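Local coordinates for restriction endonuclease (PDB 4F0Q), which cleaves DNA as a tetrameric, modification-dependent restriction endonuclease that responds to cytosine methylation, at residues R150-L158 with V219-R227; G331-I339 with P349-K357. All blocks are in the same frame, centred on the assembly; numbering follows the deposited sequence.

Interaction 1 (R150-L158 with V219-R227); sequences RLLAPPLFL and VDFRWIDDR
Phe157 near the start of strand 156-166 and Pro155 in the loop before it pack against Val219, Phe221, Trp223, Ile224 and Arg227 in a buried contact, apolar round Phe157 and polar at Arg227, that lays helix 222-227 over the main sheet of the AspBHI-type N-terminal region, which belongs to the PUA clan. The Phe157 ring is the centre of it. Its CE1 meets Ile224 CD1 at 3.5 Å, while CE2 touches Val219 CG2 at 3.6 Å and also lies over one face of the Phe221 ring, near the rim. Trp223 CE3 comes to the edge of the Phe157 ring, close to its plane. The three aromatic side chains form a cluster without regular stacking, the Phe157 plane being turned 46° from that of Phe221. Trp223 has CG anti to its backbone N (chi1 -179°), which carries the indole toward the strand; there its CZ2 receives Pro155 CG at 3.5 Å.

One turn further on, Arg227 reaches the loop preceding the strand. Its chain bends at chi3 (58°); Pro155 CD lies over one face of the guanidinium, 3.5 Å from Arg227 NE, and Ala153 O also lies over a face, near its rim. NH1 of Arg227 donates to Leu151 O (3.0 Å), which lies in the guanidinium plane, whereas NH2 meets Leu152 O (3.0 Å) from above the carbonyl plane. Arg227 NE donates to Ala83 O, and Arg82 O also accepts from NH2. Trp245 packs edge-to-face with Trp223. Main-chain carbonyls of two separate loops thus satisfy the buried guanidinium, fixing its rotation and tying both loops to the helix beside a largely apolar aromatic cluster.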
loop_
_atom_site.group_PDB
_atom_site.type_symbol
_atom_site.label_atom_id
_atom_site.label_comp_id
_atom_site.label_asym_id
_atom_site.label_seq_id
_atom_site.Cartn_x
_atom_site.Cartn_y
_atom_site.Cartn_z
ATOM N N ARG A 150 -6.444 -8.094 33.192
ATOM C CA ARG A 150 -7.336 -8.422 32.085
ATOM C C ARG A 150 -8.384 -9.457 32.483
ATOM O O ARG A 150 -9.429 -9.572 31.842
ATOM C CB ARG A 150 -6.535 -8.903 30.872
ATOM C CG ARG A 150 -5.644 -7.830 30.267
ATOM C CD ARG A 150 -4.990 -8.299 28.979
ATOM N NE ARG A 150 -3.990 -9.336 29.205
ATOM C CZ ARG A 150 -2.711 -9.095 29.477
ATOM N NH1 ARG A 150 -2.274 -7.846 29.564
ATOM N NH2 ARG A 150 -1.869 -10.100 29.666
ATOM N N LEU A 151 -8.102 -10.204 33.545
ATOM C CA LEU A 151 -9.056 -11.168 34.085
ATOM C C LEU A 151 -10.289 -10.459 34.633
ATOM O O LEU A 151 -11.382 -11.024 34.660
ATOM C CB LEU A 151 -8.406 -12.002 35.192
ATOM C CG LEU A 151 -7.508 -13.166 34.770
ATOM C CD1 LEU A 151 -6.696 -13.671 35.952
ATOM C CD2 LEU A 151 -8.348 -14.286 34.189
ATOM N N LEU A 152 -10.100 -9.215 35.063
ATOM C CA LEU A 152 -11.166 -8.430 35.675
ATOM C C LEU A 152 -11.993 -7.670 34.644
ATOM O O LEU A 152 -13.101 -7.225 34.939
ATOM C CB LEU A 152 -10.576 -7.439 36.680
ATOM C CG LEU A 152 -9.772 -8.037 37.832
ATOM C CD1 LEU A 152 -9.119 -6.934 38.651
ATOM C CD2 LEU A 152 -10.668 -8.896 38.705
ATOM N N ALA A 153 -11.445 -7.522 33.440
ATOM C CA ALA A 153 -12.091 -6.749 32.381
ATOM C C ALA A 153 -13.467 -7.290 32.010
ATOM O O ALA A 153 -13.599 -8.445 31.605
ATOM C CB ALA A 153 -11.196 -6.688 31.151
ATOM N N PRO A 154 -14.502 -6.447 32.147
ATOM C CA PRO A 154 -15.880 -6.821 31.815
ATOM C C PRO A 154 -16.118 -6.873 30.308
ATOM O O PRO A 154 -15.915 -5.872 29.621
ATOM C CB PRO A 154 -16.706 -5.696 32.443
ATOM C CG PRO A 154 -15.788 -4.525 32.469
ATOM C CD PRO A 154 -14.412 -5.081 32.694
ATOM N N PRO A 155 -16.539 -8.039 29.798
ATOM C CA PRO A 155 -16.854 -8.220 28.376
ATOM C C PRO A 155 -17.962 -7.282 27.916
ATOM O O PRO A 155 -18.920 -7.057 28.652
ATOM C CB PRO A 155 -17.338 -9.671 28.309
ATOM C CG PRO A 155 -16.710 -10.335 29.483
ATOM C CD PRO A 155 -16.672 -9.293 30.557
ATOM N N LEU A 156 -17.828 -6.740 26.709
ATOM C CA LEU A 156 -18.858 -5.871 26.151
ATOM C C LEU A 156 -19.807 -6.643 25.241
ATOM O O LEU A 156 -19.541 -6.821 24.051
ATOM C CB LEU A 156 -18.235 -4.690 25.398
ATOM C CG LEU A 156 -18.030 -3.395 26.191
ATOM C CD1 LEU A 156 -17.040 -3.589 27.332
ATOM C CD2 LEU A 156 -17.580 -2.270 25.272
ATOM N N PHE A 157 -20.914 -7.103 25.817
ATOM C CA PHE A 157 -21.939 -7.815 25.065
ATOM C C PHE A 157 -22.795 -6.833 24.280
ATOM O O PHE A 157 -23.552 -6.052 24.858
ATOM C CB PHE A 157 -22.813 -8.648 26.004
ATOM C CG PHE A 157 -22.219 -9.978 26.363
ATOM C CD1 PHE A 157 -20.989 -10.057 26.993
ATOM C CD2 PHE A 157 -22.895 -11.151 26.076
ATOM C CE1 PHE A 157 -20.440 -11.281 27.322
ATOM C CE2 PHE A 157 -22.354 -12.379 26.406
ATOM C CZ PHE A 157 -21.125 -12.444 27.030
ATOM N N LEU A 158 -22.668 -6.876 22.959
ATOM C CA LEU A 158 -23.363 -5.930 22.099
ATOM C C LEU A 158 -24.760 -6.410 21.722
ATOM O O LEU A 158 -24.967 -7.582 21.417
ATOM C CB LEU A 158 -22.542 -5.656 20.838
ATOM C CG LEU A 158 -21.117 -5.158 21.087
ATOM C CD1 LEU A 158 -20.375 -4.952 19.777
ATOM C CD2 LEU A 158 -21.132 -3.877 21.906
ATOM N N VAL A 219 -21.674 -17.200 22.130
ATOM C CA VAL A 219 -21.120 -17.440 23.459
ATOM C C VAL A 219 -22.050 -18.262 24.348
ATOM O O VAL A 219 -23.253 -18.358 24.096
ATOM C CB VAL A 219 -20.789 -16.117 24.190
ATOM C CG1 VAL A 219 -19.683 -15.358 23.466
ATOM C CG2 VAL A 219 -22.035 -15.258 24.329
ATOM N N ASP A 220 -21.470 -18.858 25.384
ATOM C CA ASP A 220 -22.233 -19.550 26.411
ATOM C C ASP A 220 -22.456 -18.565 27.548
ATOM O O ASP A 220 -21.506 -17.974 28.057
ATOM C CB ASP A 220 -21.460 -20.771 26.915
ATOM C CG ASP A 220 -22.327 -21.731 27.714
ATOM O OD1 ASP A 220 -23.337 -21.290 28.302
ATOM O OD2 ASP A 220 -21.993 -22.933 27.756
ATOM N N PHE A 221 -23.712 -18.384 27.946
ATOM C CA PHE A 221 -24.039 -17.406 28.978
ATOM C C PHE A 221 -23.633 -17.851 30.380
ATOM O O PHE A 221 -23.761 -17.090 31.339
ATOM C CB PHE A 221 -25.522 -17.036 28.939
ATOM C CG PHE A 221 -25.777 -15.636 28.466
ATOM C CD1 PHE A 221 -25.574 -14.557 29.312
ATOM C CD2 PHE A 221 -26.210 -15.395 27.174
ATOM C CE1 PHE A 221 -25.802 -13.266 28.877
ATOM C CE2 PHE A 221 -26.442 -14.105 26.734
ATOM C CZ PHE A 221 -26.237 -13.040 27.586
ATOM N N ARG A 222 -23.139 -19.080 30.498
ATOM C CA ARG A 222 -22.603 -19.563 31.764
ATOM C C ARG A 222 -21.297 -18.844 32.094
ATOM O O ARG A 222 -20.857 -18.829 33.244
ATOM C CB ARG A 222 -22.396 -21.077 31.728
ATOM C CG ARG A 222 -23.691 -21.867 31.637
ATOM C CD ARG A 222 -23.454 -23.353 31.841
ATOM N NE ARG A 222 -22.610 -23.924 30.797
ATOM C CZ ARG A 222 -22.261 -25.205 30.738
ATOM N NH1 ARG A 222 -22.681 -26.052 31.667
ATOM N NH2 ARG A 222 -21.488 -25.639 29.752
ATOM N N TRP A 223 -20.686 -18.255 31.071
ATOM C CA TRP A 223 -19.526 -17.388 31.235
ATOM C C TRP A 223 -19.900 -16.225 32.147
ATOM O O TRP A 223 -19.200 -15.920 33.120
ATOM C CB TRP A 223 -19.094 -16.862 29.863
ATOM C CG TRP A 223 -17.884 -15.973 29.867
ATOM C CD1 TRP A 223 -16.943 -15.863 30.851
ATOM C CD2 TRP A 223 -17.487 -15.068 28.830
ATOM N NE1 TRP A 223 -15.986 -14.945 30.489
ATOM C CE2 TRP A 223 -16.298 -14.442 29.253
ATOM C CE3 TRP A 223 -18.023 -14.726 27.585
ATOM C CZ2 TRP A 223 -15.635 -13.497 28.474
ATOM C CZ3 TRP A 223 -17.365 -13.785 26.814
ATOM C CH2 TRP A 223 -16.184 -13.182 27.261
ATOM N N ILE A 224 -21.020 -15.586 31.826
ATOM C CA ILE A 224 -21.527 -14.469 32.610
ATOM C C ILE A 224 -21.982 -14.935 33.989
ATOM O O ILE A 224 -21.784 -14.235 34.982
ATOM C CB ILE A 224 -22.678 -13.747 31.879
ATOM C CG1 ILE A 224 -22.193 -13.232 30.525
ATOM C CG2 ILE A 224 -23.213 -12.595 32.712
ATOM C CD1 ILE A 224 -20.971 -12.342 30.624
ATOM N N ASP A 225 -22.580 -16.123 34.045
ATOM C CA ASP A 225 -22.985 -16.721 35.313
ATOM C C ASP A 225 -21.788 -16.835 36.245
ATOM O O ASP A 225 -21.873 -16.498 37.425
ATOM C CB ASP A 225 -23.592 -18.107 35.096
ATOM C CG ASP A 225 -24.873 -18.068 34.290
ATOM O OD1 ASP A 225 -25.395 -16.959 34.046
ATOM O OD2 ASP A 225 -25.367 -19.151 33.908
ATOM N N ASP A 226 -20.671 -17.310 35.703
ATOM C CA ASP A 226 -19.440 -17.437 36.470
ATOM C C ASP A 226 -18.889 -16.069 36.856
ATOM O O ASP A 226 -18.459 -15.870 37.991
ATOM C CB ASP A 226 -18.390 -18.224 35.684
ATOM C CG ASP A 226 -18.822 -19.648 35.407
ATOM O OD1 ASP A 226 -19.684 -20.162 36.149
ATOM O OD2 ASP A 226 -18.298 -20.253 34.448
ATOM N N ARG A 227 -18.902 -15.129 35.914
ATOM C CA ARG A 227 -18.440 -13.774 36.208
ATOM C C ARG A 227 -19.333 -13.065 37.230
ATOM O O ARG A 227 -18.863 -12.224 37.996
ATOM C CB ARG A 227 -18.314 -12.942 34.930
ATOM C CG ARG A 227 -17.117 -13.313 34.069
ATOM C CD ARG A 227 -16.806 -12.227 33.048
ATOM N NE ARG A 227 -16.545 -10.937 33.683
ATOM C CZ ARG A 227 -15.354 -10.551 34.130
ATOM N NH1 ARG A 227 -14.306 -11.353 34.014
ATOM N NH2 ARG A 227 -15.211 -9.360 34.696
#

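Interaction 2 (G331-I339 with P349-K357); sequences GGVDFIGRI and PVVVLGQAK. With MG (magnesium ion), chain E.
Strands 335-339 and 349-357 run antiparallel, their axes at 152° and 4.4 Å apart at the closest, as the two arms of a beta hairpin whose hydrogen-bonded pairs are Phe335-Gly354, Gly337-Val352 and Ile339-Val350. The pairing is broken at one end by a classic beta bulge: Asp334 N and Phe335 N both donate to Gly354 O, the second from above the carbonyl plane. Phe335 takes the chi1 rotamer that places CG between the backbone N and the carbonyl carbon (60°), and this folds its ring across the neighbouring strand. Gly354 CA sits over the centre of that ring, 3.5 Å from the centroid, in a CH-pi contact that lays the ring directly against the glycine backbone. Ile339 CG1 meets Val352 CG2 on this face, toward helix 297-314. On the face of Ile336 and Leu353 these two side chains lie side by side, CD1 against CG; the Val333 side chain crosses that of Leu353 at about a right angle, CG2 touching CD2.

At the bulge the two segments meet a magnesium ion. Asp334 OD2, Gln355 OE1 and Ala356 O each bind it at 2.1 Å, and three waters complete six ligands. The Gln355 chain, bent at chi2 (62°), brings its amide across the Asp334 carboxylate; NE2 gives a weak bond to Asp334 OD1 at 2.8 Å. Arg326, just after strand 319-324, forms a salt bridge with Asp334 OD1 and so is a second partner for the carboxylate. A metal-bound aspartate just before one strand, with Gln355, Ala356 and Lys357 on its hairpin partner, fits the PD-(D/E)XK pattern in a QxK form, consistent with the nuclease active site.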
loop_
_atom_site.group_PDB
_atom_site.type_symbol
_atom_site.label_atom_id
_atom_site.label_comp_id
_atom_site.label_asym_id
_atom_site.label_seq_id
_atom_site.Cartn_x
_atom_site.Cartn_y
_atom_site.Cartn_z
ATOM N N GLY A 331 -8.145 13.619 -17.473
ATOM C CA GLY A 331 -7.046 12.672 -17.458
ATOM C C GLY A 331 -7.369 11.462 -16.603
ATOM O O GLY A 331 -8.453 11.373 -16.028
ATOM N N GLY A 332 -6.428 10.529 -16.520
ATOM C CA GLY A 332 -6.624 9.319 -15.743
ATOM C C GLY A 332 -6.665 9.580 -14.249
ATOM O O GLY A 332 -7.526 9.059 -13.541
ATOM N N VAL A 333 -5.729 10.394 -13.770
ATOM C CA VAL A 333 -5.641 10.715 -12.351
ATOM C C VAL A 333 -6.103 12.146 -12.090
ATOM O O VAL A 333 -5.666 13.077 -12.764
ATOM C CB VAL A 333 -4.204 10.540 -11.829
ATOM C CG1 VAL A 333 -4.139 10.838 -10.339
ATOM C CG2 VAL A 333 -3.707 9.131 -12.118
ATOM N N ASP A 334 -6.984 12.312 -11.110
ATOM C CA ASP A 334 -7.554 13.621 -10.805
ATOM C C ASP A 334 -6.863 14.318 -9.635
ATOM O O ASP A 334 -6.824 15.547 -9.577
ATOM C CB ASP A 334 -9.057 13.504 -10.545
ATOM C CG ASP A 334 -9.839 13.156 -11.797
ATOM O OD1 ASP A 334 -9.234 12.611 -12.742
ATOM O OD2 ASP A 334 -11.057 13.427 -11.837
ATOM N N PHE A 335 -6.324 13.539 -8.703
ATOM C CA PHE A 335 -5.579 14.114 -7.584
ATOM C C PHE A 335 -4.559 13.153 -6.977
ATOM O O PHE A 335 -4.647 11.939 -7.150
ATOM C CB PHE A 335 -6.524 14.664 -6.506
ATOM C CG PHE A 335 -7.441 13.635 -5.905
ATOM C CD1 PHE A 335 -8.694 13.403 -6.449
ATOM C CD2 PHE A 335 -7.061 12.918 -4.783
ATOM C CE1 PHE A 335 -9.544 12.464 -5.894
ATOM C CE2 PHE A 335 -7.907 11.977 -4.224
ATOM C CZ PHE A 335 -9.150 11.751 -4.781
ATOM N N ILE A 336 -3.587 13.720 -6.268
ATOM C CA ILE A 336 -2.513 12.949 -5.657
ATOM C C ILE A 336 -2.444 13.228 -4.158
ATOM O O ILE A 336 -2.582 14.373 -3.725
ATOM C CB ILE A 336 -1.149 13.288 -6.303
ATOM C CG1 ILE A 336 -1.164 12.948 -7.793
ATOM C CG2 ILE A 336 -0.017 12.538 -5.615
ATOM C CD1 ILE A 336 -1.305 11.470 -8.077
ATOM N N GLY A 337 -2.249 12.167 -3.377
ATOM C CA GLY A 337 -2.048 12.275 -1.944
ATOM C C GLY A 337 -0.985 11.293 -1.485
ATOM O O GLY A 337 -0.311 10.675 -2.309
ATOM N N ARG A 338 -0.831 11.140 -0.175
ATOM C CA ARG A 338 0.183 10.237 0.361
ATOM C C ARG A 338 -0.183 9.714 1.746
ATOM O O ARG A 338 -0.681 10.460 2.589
ATOM C CB ARG A 338 1.544 10.935 0.418
ATOM C CG ARG A 338 2.697 10.014 0.785
ATOM C CD ARG A 338 3.975 10.794 1.043
ATOM N NE ARG A 338 3.892 11.587 2.268
ATOM C CZ ARG A 338 4.895 12.306 2.761
ATOM N NH1 ARG A 338 6.064 12.336 2.136
ATOM N NH2 ARG A 338 4.731 12.995 3.882
ATOM N N ILE A 339 0.070 8.431 1.976
ATOM C CA ILE A 339 -0.149 7.838 3.289
ATOM C C ILE A 339 1.168 7.335 3.867
ATOM O O ILE A 339 1.936 6.666 3.182
ATOM C CB ILE A 339 -1.150 6.667 3.227
ATOM C CG1 ILE A 339 -2.492 7.136 2.666
ATOM C CG2 ILE A 339 -1.341 6.045 4.604
ATOM C CD1 ILE A 339 -3.514 6.035 2.555
ATOM N N PRO A 349 6.390 5.826 2.785
ATOM C CA PRO A 349 5.377 6.609 2.073
ATOM C C PRO A 349 4.759 5.850 0.900
ATOM O O PRO A 349 5.476 5.370 0.020
ATOM C CB PRO A 349 6.170 7.816 1.564
ATOM C CG PRO A 349 7.555 7.297 1.389
ATOM C CD PRO A 349 7.760 6.260 2.458
ATOM N N VAL A 350 3.435 5.736 0.902
ATOM C CA VAL A 350 2.718 5.162 -0.229
ATOM C C VAL A 350 1.912 6.240 -0.950
ATOM O O VAL A 350 1.148 6.989 -0.330
ATOM C CB VAL A 350 1.816 3.971 0.183
ATOM C CG1 VAL A 350 2.667 2.775 0.583
ATOM C CG2 VAL A 350 0.881 4.358 1.310
ATOM N N VAL A 351 2.105 6.325 -2.263
ATOM C CA VAL A 351 1.474 7.358 -3.073
ATOM C C VAL A 351 0.027 7.004 -3.399
ATOM O O VAL A 351 -0.275 5.884 -3.817
ATOM C CB VAL A 351 2.257 7.600 -4.378
ATOM C CG1 VAL A 351 1.640 8.742 -5.171
ATOM C CG2 VAL A 351 3.715 7.893 -4.068
ATOM N N VAL A 352 -0.864 7.968 -3.196
ATOM C CA VAL A 352 -2.282 7.768 -3.455
ATOM C C VAL A 352 -2.712 8.476 -4.734
ATOM O O VAL A 352 -2.604 9.695 -4.849
ATOM C CB VAL A 352 -3.145 8.277 -2.286
ATOM C CG1 VAL A 352 -4.620 8.057 -2.579
ATOM C CG2 VAL A 352 -2.744 7.588 -0.992
ATOM N N LEU A 353 -3.195 7.699 -5.696
ATOM C CA LEU A 353 -3.717 8.252 -6.937
ATOM C C LEU A 353 -5.235 8.335 -6.863
ATOM O O LEU A 353 -5.914 7.332 -6.642
ATOM C CB LEU A 353 -3.283 7.404 -8.137
ATOM C CG LEU A 353 -1.946 7.748 -8.801
ATOM C CD1 LEU A 353 -0.787 7.649 -7.820
ATOM C CD2 LEU A 353 -1.704 6.851 -10.005
ATOM N N GLY A 354 -5.764 9.538 -7.040
ATOM C CA GLY A 354 -7.192 9.756 -6.930
ATOM C C GLY A 354 -7.881 9.977 -8.260
ATOM O O GLY A 354 -7.300 10.531 -9.192
ATOM N N GLN A 355 -9.130 9.535 -8.340
ATOM C CA GLN A 355 -9.963 9.759 -9.514
ATOM C C GLN A 355 -11.376 10.111 -9.079
ATOM O O GLN A 355 -11.939 9.460 -8.206
ATOM C CB GLN A 355 -9.992 8.514 -10.399
ATOM C CG GLN A 355 -11.070 8.543 -11.470
ATOM C CD GLN A 355 -10.891 9.683 -12.450
ATOM O OE1 GLN A 355 -11.833 10.420 -12.741
ATOM N NE2 GLN A 355 -9.677 9.831 -12.969
ATOM N N ALA A 356 -11.946 11.144 -9.689
ATOM C CA ALA A 356 -13.282 11.597 -9.327
ATOM C C ALA A 356 -14.193 11.675 -10.545
ATOM O O ALA A 356 -13.820 12.245 -11.572
ATOM C CB ALA A 356 -13.207 12.949 -8.644
ATOM N N LYS A 357 -15.388 11.104 -10.433
ATOM C CA LYS A 357 -16.349 11.181 -11.529
ATOM C C LYS A 357 -17.775 11.416 -11.044
ATOM O O LYS A 357 -18.382 10.549 -10.415
ATOM C CB LYS A 357 -16.282 9.931 -12.409
ATOM C CG LYS A 357 -17.043 10.077 -13.716
ATOM C CD LYS A 357 -16.722 8.958 -14.688
ATOM C CE LYS A 357 -17.395 9.201 -16.029
ATOM N NZ LYS A 357 -17.038 8.163 -17.031
HETATM MG MG MG E . -12.381 12.419 -13.058
HETATM O O HOH W 1 -12.883 14.419 -12.765
HETATM O O HOH W 2 -14.032 12.277 -14.322
HETATM O O HOH W 3 -10.784 12.527 -14.435
#

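How the interactions relate
Interactions 1 and 2 lie on opposite sides of the chain's centre, their centres about 45 Å apart and their nearest atoms about 26 Å, with no element in common. Both are buried, yet they are built differently. Interaction 1 joins segments distant in sequence, a strand start and a short helix of the N-terminal region, through apolar rings and a single arginine that binds main-chain carbonyls. Interaction 2 joins adjacent strands of one hairpin in the nuclease region, chiefly through backbone hydrogen bonds, and ends in a hydrated metal site. The first lies in the interior of its region, far from the metal; the second carries a site consistent with DNA cleavage.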